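Local coordinates for protein catechol O-methyltransferase (Mycobacterium tuberculosis, PDB 6JCL) that transfers a methyl group from S-adenosyl-L-methionine to catechol-like compounds such as gallic acid, caffeic acid and dopamine, using a divalent metal cation, at residues G172-S177 against A184-L189. Numbering follows the deposited sequence. Where two conformers were deposited one is given.
Sequences GILAES and AARRTL
Ala185 turns its methyl group toward Ile173, and Ala185 CB lies 3.6 Å from Ile173 CG2. The branch of Ile173 that makes this touch stands anti to its own carbonyl carbon. The same CG2 also comes within 3.7 Å of the backbone N of Arg186, so this methyl group touches the helix backbone as well as the alanine. Arg186 makes the polar part of the contact. Its CG is anti to the backbone N (chi1 178°), and the chain runs extended from CG to NE, passing close to Ile173 O. In one of the two conformers deposited for Arg186, the guanidinium donates through NH2 to Ile173 O at 2.8 Å, with an N-H...O angle of 149°. The acceptor sits at the guanidinium edge, tilted 17° out of its plane. Arg186 CD passes 3.2 Å from Ile173 O. Arg186 CB packs 4.0 Å from Ile173 CB. The bond ties the carbonyl of Ile173, in the 3-10 turn that runs to Leu174, to the helix; it is the one hydrogen bond between the two segments. One turn on from Ala185, Leu189 adds the second apolar touch. Its CD1 meets Ile173 CD1 at 3.8 Å, and the two side chains cross at about a right angle. Ile173 is therefore held at its two branch ends, by Ala185 and by Leu189. The connection leaves strand 160-165 of the Rossmann-like sheet of this class I methyltransferase, past the metal ligands Asp165 and Asn166, and folds back onto helix 180-194, which it leads into. Ile173 touches Ile168, Leu189 touches Val167, and Thr188 packs on Ile149 of helix 145-155. The contact lies at the homodimer interface, where helix 9-21 of the second subunit sets its Val12 on Ile173 and Leu174, its Phe15 on Arg186 and its Leu16 on Leu189.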
ATOM      1  N   GLY A 172     -13.262  -2.234 -15.890  1.00 18.65           N
ATOM      2  CA  GLY A 172     -14.060  -3.292 -16.476  1.00 19.48           C
ATOM      3  C   GLY A 172     -14.834  -4.106 -15.464  1.00 18.61           C
ATOM      4  O   GLY A 172     -15.759  -4.823 -15.843  1.00 19.29           O
ATOM      5  N   ILE A 173     -14.455  -4.042 -14.184  1.00 17.66           N
ATOM      6  CA  ILE A 173     -15.208  -4.746 -13.154  1.00 21.08           C
ATOM      7  C   ILE A 173     -16.618  -4.199 -13.018  1.00 26.83           C
ATOM      8  O   ILE A 173     -17.474  -4.860 -12.429  1.00 23.20           O
ATOM      9  CB  ILE A 173     -14.497  -4.682 -11.782  1.00 18.35           C
ATOM     10  CG1 ILE A 173     -14.221  -3.237 -11.373  1.00 16.69           C
ATOM     11  CG2 ILE A 173     -13.184  -5.486 -11.793  1.00 17.56           C
ATOM     12  CD1 ILE A 173     -13.873  -3.094  -9.851  1.00 19.13           C
ATOM     13  N   LEU A 174     -16.893  -3.023 -13.584  1.00 18.58           N
ATOM     14  CA  LEU A 174     -18.241  -2.451 -13.576  1.00 19.49           C
ATOM     15  C   LEU A 174     -19.004  -2.736 -14.866  1.00 25.70           C
ATOM     16  O   LEU A 174     -20.187  -2.397 -14.959  1.00 28.04           O
ATOM     17  CB  LEU A 174     -18.183  -0.937 -13.351  1.00 27.61           C
ATOM     18  CG  LEU A 174     -18.035  -0.425 -11.909  1.00 33.59           C
ATOM     19  CD1 LEU A 174     -17.180  -1.322 -11.066  1.00 33.23           C
ATOM     20  CD2 LEU A 174     -17.520   1.003 -11.894  1.00 30.66           C
ATOM     21  N   ALA A 175     -18.364  -3.346 -15.851  1.00 20.15           N
ATOM     22  CA  ALA A 175     -18.960  -3.552 -17.174  1.00 21.02           C
ATOM     23  C   ALA A 175     -19.429  -4.997 -17.325  1.00 26.88           C
ATOM     24  O   ALA A 175     -18.963  -5.899 -16.628  1.00 27.83           O
ATOM     25  CB  ALA A 175     -17.959  -3.223 -18.283  1.00 30.62           C
ATOM     26  N   GLU A 176     -20.359  -5.213 -18.252  1.00 37.36           N
ATOM     27  CA  GLU A 176     -20.853  -6.566 -18.536  1.00 44.99           C
ATOM     28  C   GLU A 176     -20.287  -7.143 -19.828  1.00 44.27           C
ATOM     29  O   GLU A 176     -21.012  -7.602 -20.705  1.00 57.26           O
ATOM     30  CB  GLU A 176     -22.373  -6.575 -18.558  1.00 52.44           C
ATOM     31  CG  GLU A 176     -22.991  -6.144 -17.246  1.00 59.01           C
ATOM     32  CD  GLU A 176     -24.407  -6.643 -17.088  1.00 62.63           C
ATOM     33  OE1 GLU A 176     -25.300  -6.156 -17.811  1.00 62.43           O
ATOM     34  OE2 GLU A 176     -24.621  -7.535 -16.241  1.00 65.77           O
ATOM     35  N   SER A 177     -18.972  -7.143 -19.941  1.00 34.15           N
ATOM     36  CA  SER A 177     -18.247  -7.593 -21.117  1.00 28.29           C
ATOM     37  C   SER A 177     -17.754  -9.012 -20.851  1.00 22.29           C
ATOM     38  O   SER A 177     -17.500  -9.388 -19.704  1.00 21.71           O
ATOM     39  CB  SER A 177     -17.054  -6.666 -21.415  1.00 30.81           C
ATOM     40  OG  SER A 177     -16.229  -7.146 -22.484  1.00 38.60           O
ATOM     41  N   ALA A 184     -13.382 -12.038 -13.353  1.00 17.78           N
ATOM     42  CA  ALA A 184     -12.726 -12.662 -12.208  1.00 17.49           C
ATOM     43  C   ALA A 184     -12.412 -11.638 -11.125  1.00 19.31           C
ATOM     44  O   ALA A 184     -12.580 -11.904  -9.924  1.00 19.07           O
ATOM     45  CB  ALA A 184     -11.436 -13.369 -12.654  1.00 17.24           C
ATOM     46  N   ALA A 185     -11.941 -10.453 -11.526  1.00 17.36           N
ATOM     47  CA  ALA A 185     -11.609  -9.439 -10.531  1.00 16.36           C
ATOM     48  C   ALA A 185     -12.844  -9.006  -9.747  1.00 17.76           C
ATOM     49  O   ALA A 185     -12.781  -8.820  -8.531  1.00 16.36           O
ATOM     50  CB  ALA A 185     -10.968  -8.231 -11.212  1.00 16.42           C
ATOM     51  N   ARG A 186     -13.967  -8.806 -10.428  0.50 16.94           N
ATOM     52  CA  ARG A 186     -15.169  -8.394  -9.714  0.50 17.48           C
ATOM     53  C   ARG A 186     -15.603  -9.458  -8.714  0.50 20.13           C
ATOM     54  O   ARG A 186     -15.957  -9.138  -7.572  0.50 18.46           O
ATOM     55  CB  ARG A 186     -16.296  -8.093 -10.709  0.50 18.24           C
ATOM     56  CG  ARG A 186     -17.610  -7.693 -10.050  0.50 18.85           C
ATOM     57  CD  ARG A 186     -18.717  -7.535 -11.101  0.50 19.96           C
ATOM     58  NE  ARG A 186     -20.016  -7.203 -10.527  0.50 20.49           N
ATOM     59  CZ  ARG A 186     -20.441  -5.962 -10.315  0.50 20.67           C
ATOM     60  NH1 ARG A 186     -21.644  -5.748  -9.801  0.50 28.49           N
ATOM     61  NH2 ARG A 186     -19.656  -4.933 -10.605  0.50 20.04           N
ATOM     62  N   ARG A 187     -15.579 -10.729  -9.125  1.00 19.21           N
ATOM     63  CA  ARG A 187     -15.960 -11.809  -8.219  1.00 19.72           C
ATOM     64  C   ARG A 187     -14.964 -11.925  -7.076  1.00 18.51           C
ATOM     65  O   ARG A 187     -15.352 -12.219  -5.942  1.00 19.40           O
ATOM     66  CB  ARG A 187     -16.032 -13.139  -8.981  1.00 27.12           C
ATOM     67  CG  ARG A 187     -16.354 -14.332  -8.078  1.00 38.62           C
ATOM     68  CD  ARG A 187     -15.994 -15.678  -8.697  1.00 54.05           C
ATOM     69  NE  ARG A 187     -16.184 -16.769  -7.736  1.00 57.69           N
ATOM     70  CZ  ARG A 187     -15.559 -17.941  -7.790  1.00 58.84           C
ATOM     71  NH1 ARG A 187     -14.695 -18.194  -8.761  1.00 58.55           N
ATOM     72  NH2 ARG A 187     -15.798 -18.864  -6.868  1.00 64.60           N
ATOM     73  N   THR A 188     -13.678 -11.705  -7.367  1.00 17.59           N
ATOM     74  CA  THR A 188     -12.662 -11.740  -6.316  1.00 17.25           C
ATOM     75  C   THR A 188     -12.954 -10.697  -5.248  1.00 18.30           C
ATOM     76  O   THR A 188     -12.892 -10.982  -4.043  1.00 18.13           O
ATOM     77  CB  THR A 188     -11.288 -11.484  -6.936  1.00 16.51           C
ATOM     78  OG1 THR A 188     -10.958 -12.553  -7.827  1.00 17.46           O
ATOM     79  CG2 THR A 188     -10.179 -11.345  -5.856  1.00 18.50           C
ATOM     80  N   LEU A 189     -13.246  -9.467  -5.676  1.00 17.03           N
ATOM     81  CA  LEU A 189     -13.515  -8.392  -4.727  1.00 17.12           C
ATOM     82  C   LEU A 189     -14.774  -8.681  -3.910  1.00 21.45           C
ATOM     83  O   LEU A 189     -14.821  -8.431  -2.691  1.00 18.86           O
ATOM     84  CB  LEU A 189     -13.641  -7.064  -5.479  1.00 16.82           C
ATOM     85  CG  LEU A 189     -12.348  -6.545  -6.126  1.00 16.26           C
ATOM     86  CD1 LEU A 189     -12.693  -5.407  -7.099  1.00 17.33           C
ATOM     87  CD2 LEU A 189     -11.386  -6.068  -5.060  1.00 18.11           C
TER